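Local coordinates for protein CT_858 (Chlamydia trachomatis, PDB 3DOR) that is a secreted chlamydial protease, probably acting as a serine-type endopeptidase of the S41 family, at residues A321-L334 against P447-V459. Residues are numbered along the deposited sequence; the frame is centred on the assembly and turned at random.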
ATOM      1  N   ALA B 321     -30.083   3.984  -3.485  1.00 25.63           N
ATOM      2  CA  ALA B 321     -30.917   5.064  -3.996  1.00 25.49           C
ATOM      3  C   ALA B 321     -32.247   4.497  -4.497  1.00 25.66           C
ATOM      4  O   ALA B 321     -33.298   5.075  -4.249  1.00 24.33           O
ATOM      5  CB  ALA B 321     -30.194   5.809  -5.130  1.00 22.81           C
ATOM      6  N   LYS B 322     -32.204   3.365  -5.196  1.00 27.27           N
ATOM      7  CA  LYS B 322     -33.433   2.748  -5.707  1.00 30.02           C
ATOM      8  C   LYS B 322     -34.389   2.379  -4.561  1.00 28.46           C
ATOM      9  O   LYS B 322     -35.601   2.596  -4.637  1.00 28.43           O
ATOM     10  CB  LYS B 322     -33.115   1.464  -6.482  1.00 33.56           C
ATOM     11  CG  LYS B 322     -32.219   1.612  -7.700  1.00 39.69           C
ATOM     12  CD  LYS B 322     -33.009   2.023  -8.923  1.00 43.50           C
ATOM     13  CE  LYS B 322     -32.146   1.963 -10.181  1.00 45.05           C
ATOM     14  NZ  LYS B 322     -31.676   0.580 -10.447  1.00 47.74           N
ATOM     15  N   ILE B 323     -33.836   1.796  -3.507  1.00 27.41           N
ATOM     16  CA  ILE B 323     -34.642   1.387  -2.364  1.00 27.16           C
ATOM     17  C   ILE B 323     -35.288   2.586  -1.676  1.00 25.23           C
ATOM     18  O   ILE B 323     -36.478   2.560  -1.355  1.00 25.95           O
ATOM     19  CB  ILE B 323     -33.785   0.592  -1.354  1.00 25.78           C
ATOM     20  CG1 ILE B 323     -33.223  -0.658  -2.040  1.00 27.84           C
ATOM     21  CG2 ILE B 323     -34.624   0.197  -0.153  1.00 25.90           C
ATOM     22  CD1 ILE B 323     -32.026  -1.295  -1.319  1.00 23.50           C
ATOM     23  N   ILE B 324     -34.516   3.643  -1.454  1.00 24.75           N
ATOM     24  CA  ILE B 324     -35.068   4.821  -0.809  1.00 24.47           C
ATOM     25  C   ILE B 324     -36.199   5.440  -1.633  1.00 26.68           C
ATOM     26  O   ILE B 324     -37.207   5.885  -1.077  1.00 24.63           O
ATOM     27  CB  ILE B 324     -33.985   5.880  -0.542  1.00 25.27           C
ATOM     28  CG1 ILE B 324     -32.882   5.281   0.337  1.00 26.38           C
ATOM     29  CG2 ILE B 324     -34.605   7.076   0.172  1.00 23.83           C
ATOM     30  CD1 ILE B 324     -33.393   4.697   1.657  1.00 26.37           C
ATOM     31  N   GLN B 325     -36.049   5.469  -2.953  1.00 28.07           N
ATOM     32  CA  GLN B 325     -37.117   6.016  -3.786  1.00 30.65           C
ATOM     33  C   GLN B 325     -38.384   5.189  -3.569  1.00 28.82           C
ATOM     34  O   GLN B 325     -39.473   5.732  -3.474  1.00 29.52           O
ATOM     35  CB  GLN B 325     -36.724   6.009  -5.266  1.00 33.82           C
ATOM     36  CG  GLN B 325     -35.906   7.218  -5.676  1.00 42.59           C
ATOM     37  CD  GLN B 325     -35.477   7.172  -7.138  1.00 48.96           C
ATOM     38  OE1 GLN B 325     -34.826   6.214  -7.579  1.00 51.75           O
ATOM     39  NE2 GLN B 325     -35.830   8.211  -7.895  1.00 50.02           N
ATOM     40  N   VAL B 326     -38.244   3.873  -3.484  1.00 28.61           N
ATOM     41  CA  VAL B 326     -39.402   3.023  -3.235  1.00 26.54           C
ATOM     42  C   VAL B 326     -40.003   3.360  -1.868  1.00 26.22           C
ATOM     43  O   VAL B 326     -41.220   3.451  -1.725  1.00 28.56           O
ATOM     44  CB  VAL B 326     -39.021   1.531  -3.257  1.00 25.87           C
ATOM     45  CG1 VAL B 326     -40.167   0.682  -2.668  1.00 25.51           C
ATOM     46  CG2 VAL B 326     -38.729   1.096  -4.695  1.00 29.63           C
ATOM     47  N   PHE B 327     -39.151   3.544  -0.863  1.00 24.74           N
ATOM     48  CA  PHE B 327     -39.631   3.858   0.490  1.00 24.06           C
ATOM     49  C   PHE B 327     -40.344   5.206   0.535  1.00 23.59           C
ATOM     50  O   PHE B 327     -41.359   5.352   1.209  1.00 24.72           O
ATOM     51  CB  PHE B 327     -38.467   3.886   1.504  1.00 21.15           C
ATOM     52  CG  PHE B 327     -37.926   2.524   1.877  1.00 22.50           C
ATOM     53  CD1 PHE B 327     -36.628   2.390   2.353  1.00 21.91           C
ATOM     54  CD2 PHE B 327     -38.722   1.394   1.814  1.00 21.44           C
ATOM     55  CE1 PHE B 327     -36.137   1.144   2.766  1.00 21.97           C
ATOM     56  CE2 PHE B 327     -38.240   0.152   2.222  1.00 21.65           C
ATOM     57  CZ  PHE B 327     -36.951   0.028   2.697  1.00 21.19           C
ATOM     58  N   SER B 328     -39.811   6.197  -0.172  1.00 24.81           N
ATOM     59  CA  SER B 328     -40.415   7.529  -0.174  1.00 27.56           C
ATOM     60  C   SER B 328     -41.854   7.556  -0.675  1.00 27.04           C
ATOM     61  O   SER B 328     -42.635   8.408  -0.269  1.00 27.96           O
ATOM     62  CB  SER B 328     -39.585   8.502  -1.017  1.00 28.40           C
ATOM     63  OG  SER B 328     -38.317   8.721  -0.440  1.00 33.79           O
ATOM     64  N   SER B 329     -42.211   6.620  -1.545  1.00 25.81           N
ATOM     65  CA  SER B 329     -43.562   6.601  -2.092  1.00 26.98           C
ATOM     66  C   SER B 329     -44.461   5.478  -1.588  1.00 26.83           C
ATOM     67  O   SER B 329     -45.630   5.407  -1.953  1.00 30.42           O
ATOM     68  CB  SER B 329     -43.492   6.517  -3.622  1.00 26.70           C
ATOM     69  OG  SER B 329     -42.888   7.674  -4.166  1.00 28.90           O
ATOM     70  N   ASN B 330     -43.941   4.601  -0.745  1.00 25.60           N
ATOM     71  CA  ASN B 330     -44.750   3.478  -0.292  1.00 25.33           C
ATOM     72  C   ASN B 330     -44.613   3.199   1.183  1.00 26.98           C
ATOM     73  O   ASN B 330     -44.876   2.083   1.630  1.00 27.52           O
ATOM     74  CB  ASN B 330     -44.335   2.238  -1.067  1.00 22.36           C
ATOM     75  CG  ASN B 330     -44.580   2.385  -2.542  1.00 25.73           C
ATOM     76  OD1 ASN B 330     -45.689   2.148  -3.019  1.00 26.60           O
ATOM     77  ND2 ASN B 330     -43.552   2.806  -3.278  1.00 27.45           N
ATOM     78  N   THR B 331     -44.262   4.225   1.943  1.00 24.68           N
ATOM     79  CA  THR B 331     -44.019   4.020   3.350  1.00 25.76           C
ATOM     80  C   THR B 331     -44.343   5.278   4.178  1.00 26.46           C
ATOM     81  O   THR B 331     -44.410   6.384   3.637  1.00 23.67           O
ATOM     82  CB  THR B 331     -42.530   3.587   3.449  1.00 27.75           C
ATOM     83  OG1 THR B 331     -42.429   2.315   4.092  1.00 33.13           O
ATOM     84  CG2 THR B 331     -41.711   4.624   4.111  1.00 20.98           C
ATOM     85  N   GLU B 332     -44.564   5.105   5.481  1.00 27.57           N
ATOM     86  CA  GLU B 332     -44.855   6.233   6.379  1.00 27.22           C
ATOM     87  C   GLU B 332     -43.671   6.527   7.313  1.00 26.22           C
ATOM     88  O   GLU B 332     -43.571   7.604   7.884  1.00 26.91           O
ATOM     89  CB  GLU B 332     -46.091   5.939   7.246  1.00 28.26           C
ATOM     90  CG  GLU B 332     -47.417   5.881   6.491  1.00 30.26           C
ATOM     91  CD  GLU B 332     -48.554   5.359   7.365  1.00 31.95           C
ATOM     92  OE1 GLU B 332     -48.913   6.030   8.360  1.00 33.19           O
ATOM     93  OE2 GLU B 332     -49.088   4.272   7.062  1.00 31.81           O
ATOM     94  N   ALA B 333     -42.806   5.544   7.503  1.00 25.89           N
ATOM     95  CA  ALA B 333     -41.634   5.701   8.362  1.00 25.83           C
ATOM     96  C   ALA B 333     -40.639   4.641   7.921  1.00 24.30           C
ATOM     97  O   ALA B 333     -40.999   3.733   7.179  1.00 23.68           O
ATOM     98  CB  ALA B 333     -42.006   5.509   9.832  1.00 20.99           C
ATOM     99  N   LEU B 334     -39.401   4.750   8.391  1.00 22.98           N
ATOM    100  CA  LEU B 334     -38.359   3.822   7.992  1.00 21.57           C
ATOM    101  C   LEU B 334     -37.503   3.375   9.175  1.00 23.12           C
ATOM    102  O   LEU B 334     -37.016   4.202   9.950  1.00 22.60           O
ATOM    103  CB  LEU B 334     -37.448   4.508   6.971  1.00 22.83           C
ATOM    104  CG  LEU B 334     -36.551   3.772   5.959  1.00 27.77           C
ATOM    105  CD1 LEU B 334     -35.228   4.508   5.899  1.00 26.45           C
ATOM    106  CD2 LEU B 334     -36.338   2.315   6.298  1.00 24.07           C
ATOM    107  N   PRO B 447     -28.395  17.466   1.001  1.00 30.46           N
ATOM    108  CA  PRO B 447     -29.318  16.469   0.453  1.00 28.92           C
ATOM    109  C   PRO B 447     -29.050  16.069  -0.987  1.00 29.00           C
ATOM    110  O   PRO B 447     -28.747  16.912  -1.832  1.00 28.13           O
ATOM    111  CB  PRO B 447     -30.694  17.110   0.653  1.00 28.75           C
ATOM    112  CG  PRO B 447     -30.403  18.576   0.792  1.00 33.04           C
ATOM    113  CD  PRO B 447     -29.114  18.635   1.537  1.00 29.65           C
ATOM    114  N   HIS B 448     -29.141  14.767  -1.244  1.00 27.62           N
ATOM    115  CA  HIS B 448     -28.934  14.210  -2.575  1.00 28.28           C
ATOM    116  C   HIS B 448     -29.904  14.981  -3.468  1.00 29.30           C
ATOM    117  O   HIS B 448     -31.005  15.321  -3.047  1.00 26.22           O
ATOM    118  CB  HIS B 448     -29.266  12.714  -2.558  1.00 26.94           C
ATOM    119  CG  HIS B 448     -28.946  11.994  -3.829  1.00 27.29           C
ATOM    120  ND1 HIS B 448     -29.801  11.972  -4.910  1.00 28.69           N
ATOM    121  CD2 HIS B 448     -27.872  11.248  -4.187  1.00 26.90           C
ATOM    122  CE1 HIS B 448     -29.268  11.241  -5.877  1.00 28.82           C
ATOM    123  NE2 HIS B 448     -28.098  10.790  -5.461  1.00 28.19           N
ATOM    124  N   PRO B 449     -29.497  15.290  -4.707  1.00 31.08           N
ATOM    125  CA  PRO B 449     -30.398  16.037  -5.588  1.00 32.90           C
ATOM    126  C   PRO B 449     -31.668  15.299  -6.028  1.00 34.54           C
ATOM    127  O   PRO B 449     -32.707  15.930  -6.204  1.00 37.28           O
ATOM    128  CB  PRO B 449     -29.489  16.413  -6.766  1.00 30.99           C
ATOM    129  CG  PRO B 449     -28.549  15.233  -6.839  1.00 31.36           C
ATOM    130  CD  PRO B 449     -28.211  15.010  -5.372  1.00 30.15           C
ATOM    131  N   ARG B 450     -31.597  13.978  -6.181  1.00 35.69           N
ATOM    132  CA  ARG B 450     -32.748  13.196  -6.640  1.00 37.19           C
ATOM    133  C   ARG B 450     -33.523  12.415  -5.578  1.00 36.85           C
ATOM    134  O   ARG B 450     -34.757  12.420  -5.587  1.00 35.43           O
ATOM    135  CB  ARG B 450     -32.324  12.196  -7.717  1.00 41.75           C
ATOM    136  CG  ARG B 450     -31.431  12.733  -8.824  1.00 50.48           C
ATOM    137  CD  ARG B 450     -31.299  11.683  -9.930  1.00 57.74           C
ATOM    138  NE  ARG B 450     -30.011  11.727 -10.620  1.00 64.11           N
ATOM    139  CZ  ARG B 450     -29.705  10.980 -11.680  1.00 67.49           C
ATOM    140  NH1 ARG B 450     -30.598  10.131 -12.181  1.00 68.49           N
ATOM    141  NH2 ARG B 450     -28.501  11.072 -12.238  1.00 68.66           N
ATOM    142  N   VAL B 451     -32.823  11.716  -4.686  1.00 33.95           N
ATOM    143  CA  VAL B 451     -33.525  10.938  -3.678  1.00 32.18           C
ATOM    144  C   VAL B 451     -33.262  11.441  -2.270  1.00 30.40           C
ATOM    145  O   VAL B 451     -32.115  11.525  -1.818  1.00 29.66           O
ATOM    146  CB  VAL B 451     -33.198   9.408  -3.809  1.00 34.42           C
ATOM    147  CG1 VAL B 451     -32.488   9.144  -5.129  1.00 33.25           C
ATOM    148  CG2 VAL B 451     -32.380   8.916  -2.642  1.00 36.06           C
ATOM    149  N   GLN B 452     -34.351  11.790  -1.591  1.00 28.93           N
ATOM    150  CA  GLN B 452     -34.308  12.321  -0.234  1.00 29.42           C
ATOM    151  C   GLN B 452     -35.437  11.744   0.622  1.00 30.38           C
ATOM    152  O   GLN B 452     -36.586  12.148   0.468  1.00 35.49           O
ATOM    153  CB  GLN B 452     -34.481  13.850  -0.251  1.00 28.64           C
ATOM    154  CG  GLN B 452     -33.475  14.645  -1.081  1.00 30.07           C
ATOM    155  CD  GLN B 452     -33.911  16.095  -1.265  1.00 31.61           C
ATOM    156  OE1 GLN B 452     -34.793  16.576  -0.555  1.00 34.28           O
ATOM    157  NE2 GLN B 452     -33.286  16.799  -2.208  1.00 31.36           N
ATOM    158  N   TYR B 453     -35.142  10.817   1.522  1.00 28.05           N
ATOM    159  CA  TYR B 453     -36.212  10.307   2.370  1.00 25.94           C
ATOM    160  C   TYR B 453     -36.465  11.398   3.416  1.00 25.55           C
ATOM    161  O   TYR B 453     -35.538  11.821   4.113  1.00 25.98           O
ATOM    162  CB  TYR B 453     -35.795   9.011   3.049  1.00 23.15           C
ATOM    163  CG  TYR B 453     -36.954   8.293   3.711  1.00 25.18           C
ATOM    164  CD1 TYR B 453     -37.952   7.690   2.946  1.00 25.36           C
ATOM    165  CD2 TYR B 453     -37.056   8.220   5.101  1.00 24.96           C
ATOM    166  CE1 TYR B 453     -39.020   7.033   3.545  1.00 23.73           C
ATOM    167  CE2 TYR B 453     -38.123   7.564   5.708  1.00 23.76           C
ATOM    168  CZ  TYR B 453     -39.098   6.973   4.922  1.00 22.73           C
ATOM    169  OH  TYR B 453     -40.148   6.315   5.511  1.00 22.22           O
ATOM    170  N   SER B 454     -37.708  11.857   3.530  1.00 23.21           N
ATOM    171  CA  SER B 454     -38.023  12.926   4.473  1.00 23.27           C
ATOM    172  C   SER B 454     -39.025  12.544   5.545  1.00 23.53           C
ATOM    173  O   SER B 454     -39.509  13.406   6.262  1.00 24.52           O
ATOM    174  CB  SER B 454     -38.543  14.161   3.720  1.00 24.92           C
ATOM    175  OG  SER B 454     -39.701  13.843   2.953  1.00 26.21           O
ATOM    176  N   LYS B 455     -39.352  11.264   5.653  1.00 23.66           N
ATOM    177  CA  LYS B 455     -40.296  10.830   6.668  1.00 23.11           C
ATOM    178  C   LYS B 455     -39.548  10.387   7.921  1.00 22.87           C
ATOM    179  O   LYS B 455     -38.329  10.337   7.923  1.00 21.06           O
ATOM    180  CB  LYS B 455     -41.170   9.711   6.104  1.00 24.65           C
ATOM    181  CG  LYS B 455     -41.949  10.205   4.907  1.00 26.53           C
ATOM    182  CD  LYS B 455     -42.788   9.154   4.246  1.00 32.81           C
ATOM    183  CE  LYS B 455     -43.311   9.695   2.911  1.00 33.52           C
ATOM    184  NZ  LYS B 455     -44.402   8.867   2.365  1.00 39.33           N
ATOM    185  N   PRO B 456     -40.269  10.073   9.005  1.00 24.33           N
ATOM    186  CA  PRO B 456     -39.550   9.651  10.210  1.00 24.51           C
ATOM    187  C   PRO B 456     -38.667   8.418  10.054  1.00 24.07           C
ATOM    188  O   PRO B 456     -38.962   7.504   9.286  1.00 22.47           O
ATOM    189  CB  PRO B 456     -40.661   9.494  11.261  1.00 23.62           C
ATOM    190  CG  PRO B 456     -41.939   9.454  10.463  1.00 29.20           C
ATOM    191  CD  PRO B 456     -41.688  10.344   9.294  1.00 26.22           C
ATOM    192  N   ILE B 457     -37.560   8.428  10.785  1.00 22.11           N
ATOM    193  CA  ILE B 457     -36.589   7.357  10.738  1.00 21.95           C
ATOM    194  C   ILE B 457     -36.202   6.896  12.132  1.00 23.59           C
ATOM    195  O   ILE B 457     -35.986   7.718  13.044  1.00 23.56           O
ATOM    196  CB  ILE B 457     -35.279   7.818  10.032  1.00 21.41           C
ATOM    197  CG1 ILE B 457     -35.574   8.262   8.600  1.00 21.49           C
ATOM    198  CG2 ILE B 457     -34.257   6.681  10.032  1.00 18.16           C
ATOM    199  CD1 ILE B 457     -34.358   8.839   7.870  1.00 27.28           C
ATOM    200  N   CYS B 458     -36.113   5.581  12.292  1.00 21.01           N
ATOM    201  CA  CYS B 458     -35.689   4.995  13.550  1.00 20.60           C
ATOM    202  C   CYS B 458     -34.460   4.151  13.236  1.00 21.31           C
ATOM    203  O   CYS B 458     -34.542   3.204  12.448  1.00 23.17           O
ATOM    204  CB  CYS B 458     -36.785   4.110  14.140  1.00 24.17           C
ATOM    205  SG  CYS B 458     -36.257   3.253  15.639  1.00 28.35           S
ATOM    206  N   VAL B 459     -33.319   4.503  13.826  1.00 21.23           N
ATOM    207  CA  VAL B 459     -32.082   3.762  13.599  1.00 19.87           C
ATOM    208  C   VAL B 459     -31.778   2.844  14.774  1.00 21.96           C
ATOM    209  O   VAL B 459     -31.803   3.274  15.934  1.00 22.18           O
ATOM    210  CB  VAL B 459     -30.859   4.714  13.410  1.00 18.68           C
ATOM    211  CG1 VAL B 459     -29.607   3.907  13.071  1.00 16.57           C
ATOM    212  CG2 VAL B 459     -31.141   5.716  12.328  1.00 16.22           C
TER
HETATM  213  O   HOH W   1     -39.680  10.842   1.784  1.00 29.85           O
HETATM  214  O   HOH W   2     -37.184  10.910  -2.122  1.00 50.60           O
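Lys455 reaches across to the end of helix 316-330 with its chain extended beyond CG, and its NZ bonds one carbonyl from the last turn of the helix and one from the loop after it. Lys455 NZ meets Thr331 O at 2.8 Å, almost straight down the carbonyl bond, and approaches Ser328 O from above the carbonyl plane; its charge probably offsets part of the partial negative charge at the helix C terminus. Beyond it the chains run as parallel strands, Leu334 beside Ile457: Leu334 N donates to Pro456 O (2.9 Å), and Cys458 N to Leu334 O (2.9 Å). One water joins Ser328 OG to Gln452 N.

Tyr453 fills the angle between helix and strand. With CG anti to the backbone N (chi1 -168°), it turns its ring edge to the last helical turn, where Phe327 O and Ser328 OG lie near its plane. Leu334 CG and CD1 lie over one face of Tyr453, offset toward its rim. Farther along, Ile324 CG2 rests on Tyr453 CB; Val451 CG1 meets Ala321 CB and Gln325 CG, and CG2 meets Ile324. Helix 316-330 connects parallel neighbours 290-297 and 333-337, a beta-alpha-beta crossover on which the Tyr453 loop packs, consistent with the ClpP/crotonase-like fold of the S41 family.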